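Local coordinates for beta-lactamase (Nostoc sp., PDB 6NHS), which probably hydrolyses beta-lactam antibiotics by way of a covalent acyl-enzyme, as other class D beta-lactamases do, at residues A[63-66]-A[67-70]; A[104-107]-A[108-111]. All coordinates share one frame; numbering follows the deposited sequence.

Overall arrangement
Both contacts are local, each made within a single turn or two of helix, so neither closes a long loop. Following the chain from the N terminus, contact 1 comes first, where a 3-10 turn passes into helix 65-76. Contact 2 follows at 104-111, a short helix that begins directly after strand 102-103 and ends just before helix 113-123. The two stand in series and neither nest nor cross, yet their centres lie about 10 Å apart and they touch: Ile67 and Ser70 pack on Phe108, and Ser70 also on Ile104, while Ser63 and Lys66 reach Ser111. Together they bring the start of helix 65-76 and the end of helix 104-110 to the probable active site.

Contact 1 (A[63-66]-A[67-70]); sequences STFK and IFNS. With FMT (formic acid), chain K.
The probable SxxK motif of the serine beta-lactamases opens helix 65-76, and its Lys66 and Phe65 are tied directly to Ser70, Asn69 and Phe68 one turn further on. Ser70 grips the carbonyl of Lys66 twice: its OG donates to Lys66 O over a short 2.5 Å and its N to the same Lys66 O at 2.9 Å, the two arriving from opposite faces of the carbonyl plane. OG is turned back along the helix beside its own backbone N (chi1 -58°), the position from which a small hydroxyl can reach a carbonyl four residues earlier; Tyr116 OH is a further partner of this OG. Asn69 N donates an almost straight bond to Phe65 O at 2.8 Å. Alongside, the rings of Phe65 and Phe68 point the same way, their planes inclined by 27° but slid apart so that they barely overlap, with Phe65 CE1 3.4 Å from Phe68 CD1. Large flat rings suit this buried flank, where Trp152 stacks on Phe65 and Tyr137 meets both phenylalanines. Asn69 CB lies 4.0 Å from Phe65 CE2.

The polar groups of the motif gather round Ser63 and Lys66. As in class D relatives, Ser63 is probably the nucleophile. In those relatives a carboxylated lysine is thought to activate the serine; Lys66 is unmodified here, and its NZ donates to Ser63 OG at 2.8 Å. The lysine chain runs extended as far as CE and turns at its last torsion (chi4 73°), which places NZ beside the serine. A formate, probably from the crystallisation liquor, accepts a bond from Lys66 NZ through O2 at 2.6 Å, roughly where the carboxyl group sits on the modified lysine of relatives.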
# COMPACT_ATOMS: atom_id res chain seq x y z
N SER A 63 0.67 6.59 -0.98
CA SER A 63 -0.50 5.92 -1.53
C SER A 63 -0.69 4.50 -1.00
O SER A 63 -1.78 3.95 -1.20
CB SER A 63 -0.43 5.87 -3.06
OG SER A 63 -0.82 7.12 -3.60
N THR A 64 0.32 3.87 -0.37
CA THR A 64 0.06 2.56 0.22
C THR A 64 -1.00 2.64 1.31
O THR A 64 -1.63 1.63 1.63
CB THR A 64 1.33 1.92 0.80
OG1 THR A 64 1.81 2.67 1.93
CG2 THR A 64 2.41 1.84 -0.26
N PHE A 65 -1.20 3.83 1.89
CA PHE A 65 -2.23 4.01 2.89
C PHE A 65 -3.63 3.81 2.32
O PHE A 65 -4.57 3.60 3.09
CB PHE A 65 -2.10 5.40 3.52
CG PHE A 65 -3.02 5.63 4.68
CD1 PHE A 65 -2.82 4.96 5.88
CD2 PHE A 65 -4.08 6.52 4.58
CE1 PHE A 65 -3.67 5.16 6.96
CE2 PHE A 65 -4.94 6.73 5.65
CZ PHE A 65 -4.73 6.05 6.85
N LYS A 66 -3.78 3.86 0.99
CA LYS A 66 -5.09 3.65 0.38
C LYS A 66 -5.66 2.29 0.75
O LYS A 66 -6.89 2.12 0.77
CB LYS A 66 -5.01 3.79 -1.14
CG LYS A 66 -4.79 5.22 -1.63
CD LYS A 66 -4.89 5.28 -3.16
CE LYS A 66 -4.92 6.72 -3.67
NZ LYS A 66 -3.60 7.40 -3.59
N ILE A 67 -4.80 1.30 1.03
CA ILE A 67 -5.30 -0.01 1.45
C ILE A 67 -6.05 0.11 2.77
O ILE A 67 -7.19 -0.34 2.90
CB ILE A 67 -4.15 -1.03 1.54
CG1 ILE A 67 -3.48 -1.22 0.17
CG2 ILE A 67 -4.66 -2.36 2.10
CD1 ILE A 67 -2.16 -2.01 0.26
N PHE A 68 -5.41 0.72 3.77
CA PHE A 68 -6.05 0.95 5.06
C PHE A 68 -7.26 1.87 4.93
O PHE A 68 -8.33 1.59 5.47
CB PHE A 68 -5.03 1.53 6.04
CG PHE A 68 -5.59 1.81 7.40
CD1 PHE A 68 -6.19 3.03 7.68
CD2 PHE A 68 -5.50 0.87 8.41
CE1 PHE A 68 -6.71 3.30 8.94
CE2 PHE A 68 -6.01 1.13 9.68
CZ PHE A 68 -6.62 2.34 9.94
N ASN A 69 -7.10 2.98 4.20
CA ASN A 69 -8.18 3.95 4.06
C ASN A 69 -9.41 3.33 3.42
O ASN A 69 -10.55 3.62 3.82
CB ASN A 69 -7.68 5.14 3.23
CG ASN A 69 -8.38 6.46 3.58
OD1 ASN A 69 -9.36 6.48 4.32
ND2 ASN A 69 -7.86 7.56 3.03
N SER A 70 -9.21 2.46 2.42
CA SER A 70 -10.33 1.80 1.75
C SER A 70 -11.13 0.94 2.71
O SER A 70 -12.36 0.92 2.67
CB SER A 70 -9.83 0.94 0.58
OG SER A 70 -9.08 1.69 -0.36
C FMT K . -3.57 9.29 -1.25
O1 FMT K . -4.49 8.60 -0.89
O2 FMT K . -2.55 8.80 -1.72

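Contact 2 (A[104-107]-A[108-111]); sequences IRQA and FRNS
Gln106 and Arg109 lie side by side on the outer flank of helix 104-110 and point the same way, with the amide turned almost square to the guanidinium, their planes 86° apart. Arg109 NH1 donates to Gln106 OE1 at 3.1 Å along a nearly straight path (162°), and the oxygen meets the guanidinium at its edge, in its plane. Arg109, extended from CG to NE, runs past the glutamine, with CD 3.3 Å from Gln106 OE1. The glutamine instead bends at chi2, which curls its amide over toward the arginine. A water donates to Gln106 OE1 at 2.7 Å and accepts from Asn110 ND2 at 3.0 Å, bridging the two amides, while OE1 also takes the arginine's bond; polar side chains of this kind suit a partly exposed surface.

Asn110 folds back beside its own backbone N, bringing its amide over the last turn, close to the carbonyl of Gln106; the bond to that carbonyl, however, comes from the backbone, Asn110 N to Gln106 O, at 2.8 Å. Arg105, modelled in two conformers, forms salt bridges with Asp82 and Asp188 in one of them. On the buried flank Phe108 faces helix 65-76, packing on Lys66, Ile67 and Ser70, and the small Ala107 lets Phe115 of helix 113-123 come near. The backbone of this turn is held by Phe108 N to Ile104 O at 2.9 Å and Arg109 N to Arg105 O at 3.0 Å.

Ser111 then leaves the helix, and its OG is hydrogen-bonded to Lys203 NZ, close to Ser63. Its positive phi (53°), with bonds back into the last turn, makes this a Schellman motif, which delivers what is probably the Ser-x-Val serine of class D beta-lactamases to the active site.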
# COMPACT_ATOMS: atom_id res chain seq x y z
N ILE A 104 -14.02 3.85 -5.99
CA ILE A 104 -12.86 3.50 -5.18
C ILE A 104 -11.95 2.52 -5.91
O ILE A 104 -10.73 2.54 -5.71
CB ILE A 104 -13.31 2.97 -3.80
CG1 ILE A 104 -12.13 2.95 -2.81
CG2 ILE A 104 -13.94 1.58 -3.90
CD1 ILE A 104 -12.55 2.61 -1.38
N ARG A 105 -12.51 1.67 -6.78
CA ARG A 105 -11.67 0.74 -7.53
C ARG A 105 -10.76 1.49 -8.49
O ARG A 105 -9.56 1.19 -8.59
CB ARG A 105 -12.53 -0.27 -8.30
CG ARG A 105 -11.70 -1.17 -9.22
CD ARG A 105 -12.55 -2.19 -9.97
NE ARG A 105 -13.06 -3.23 -9.08
CZ ARG A 105 -14.27 -3.23 -8.54
NH1 ARG A 105 -15.13 -2.26 -8.83
NH2 ARG A 105 -14.63 -4.22 -7.73
N GLN A 106 -11.31 2.46 -9.23
CA GLN A 106 -10.49 3.22 -10.17
C GLN A 106 -9.61 4.24 -9.45
O GLN A 106 -8.48 4.50 -9.89
CB GLN A 106 -11.38 3.90 -11.22
CG GLN A 106 -12.21 2.91 -12.08
CD GLN A 106 -11.33 1.85 -12.74
OE1 GLN A 106 -10.34 2.16 -13.40
NE2 GLN A 106 -11.69 0.58 -12.55
N ALA A 107 -10.08 4.81 -8.33
CA ALA A 107 -9.23 5.69 -7.55
C ALA A 107 -8.03 4.93 -6.99
O ALA A 107 -6.90 5.46 -6.96
CB ALA A 107 -10.02 6.34 -6.41
N PHE A 108 -8.25 3.69 -6.55
CA PHE A 108 -7.14 2.84 -6.13
C PHE A 108 -6.19 2.58 -7.29
O PHE A 108 -4.97 2.73 -7.15
CB PHE A 108 -7.70 1.52 -5.58
CG PHE A 108 -6.69 0.71 -4.79
CD1 PHE A 108 -5.91 -0.25 -5.41
CD2 PHE A 108 -6.56 0.90 -3.42
CE1 PHE A 108 -4.99 -1.00 -4.68
CE2 PHE A 108 -5.63 0.15 -2.68
CZ PHE A 108 -4.85 -0.80 -3.32
N ARG A 109 -6.74 2.19 -8.44
CA ARG A 109 -5.93 1.92 -9.63
C ARG A 109 -5.10 3.14 -10.03
O ARG A 109 -3.93 3.01 -10.41
CB ARG A 109 -6.84 1.50 -10.78
CG ARG A 109 -6.17 1.32 -12.13
CD ARG A 109 -7.23 1.12 -13.21
NE ARG A 109 -6.64 0.80 -14.51
CZ ARG A 109 -7.33 0.73 -15.65
NH1 ARG A 109 -8.63 0.98 -15.65
NH2 ARG A 109 -6.70 0.43 -16.78
N ASN A 110 -5.69 4.33 -9.96
CA ASN A 110 -5.08 5.55 -10.48
C ASN A 110 -4.35 6.36 -9.41
O ASN A 110 -3.85 7.44 -9.73
CB ASN A 110 -6.15 6.43 -11.14
CG ASN A 110 -6.80 5.77 -12.34
OD1 ASN A 110 -6.17 5.00 -13.05
ND2 ASN A 110 -8.07 6.09 -12.57
N SER A 111 -4.27 5.86 -8.18
CA SER A 111 -3.67 6.60 -7.06
C SER A 111 -4.29 7.99 -6.92
O SER A 111 -3.60 8.98 -6.68
CB SER A 111 -2.15 6.70 -7.21
OG SER A 111 -1.54 5.42 -7.21
O HOH W 1 -9.71 4.58 -14.54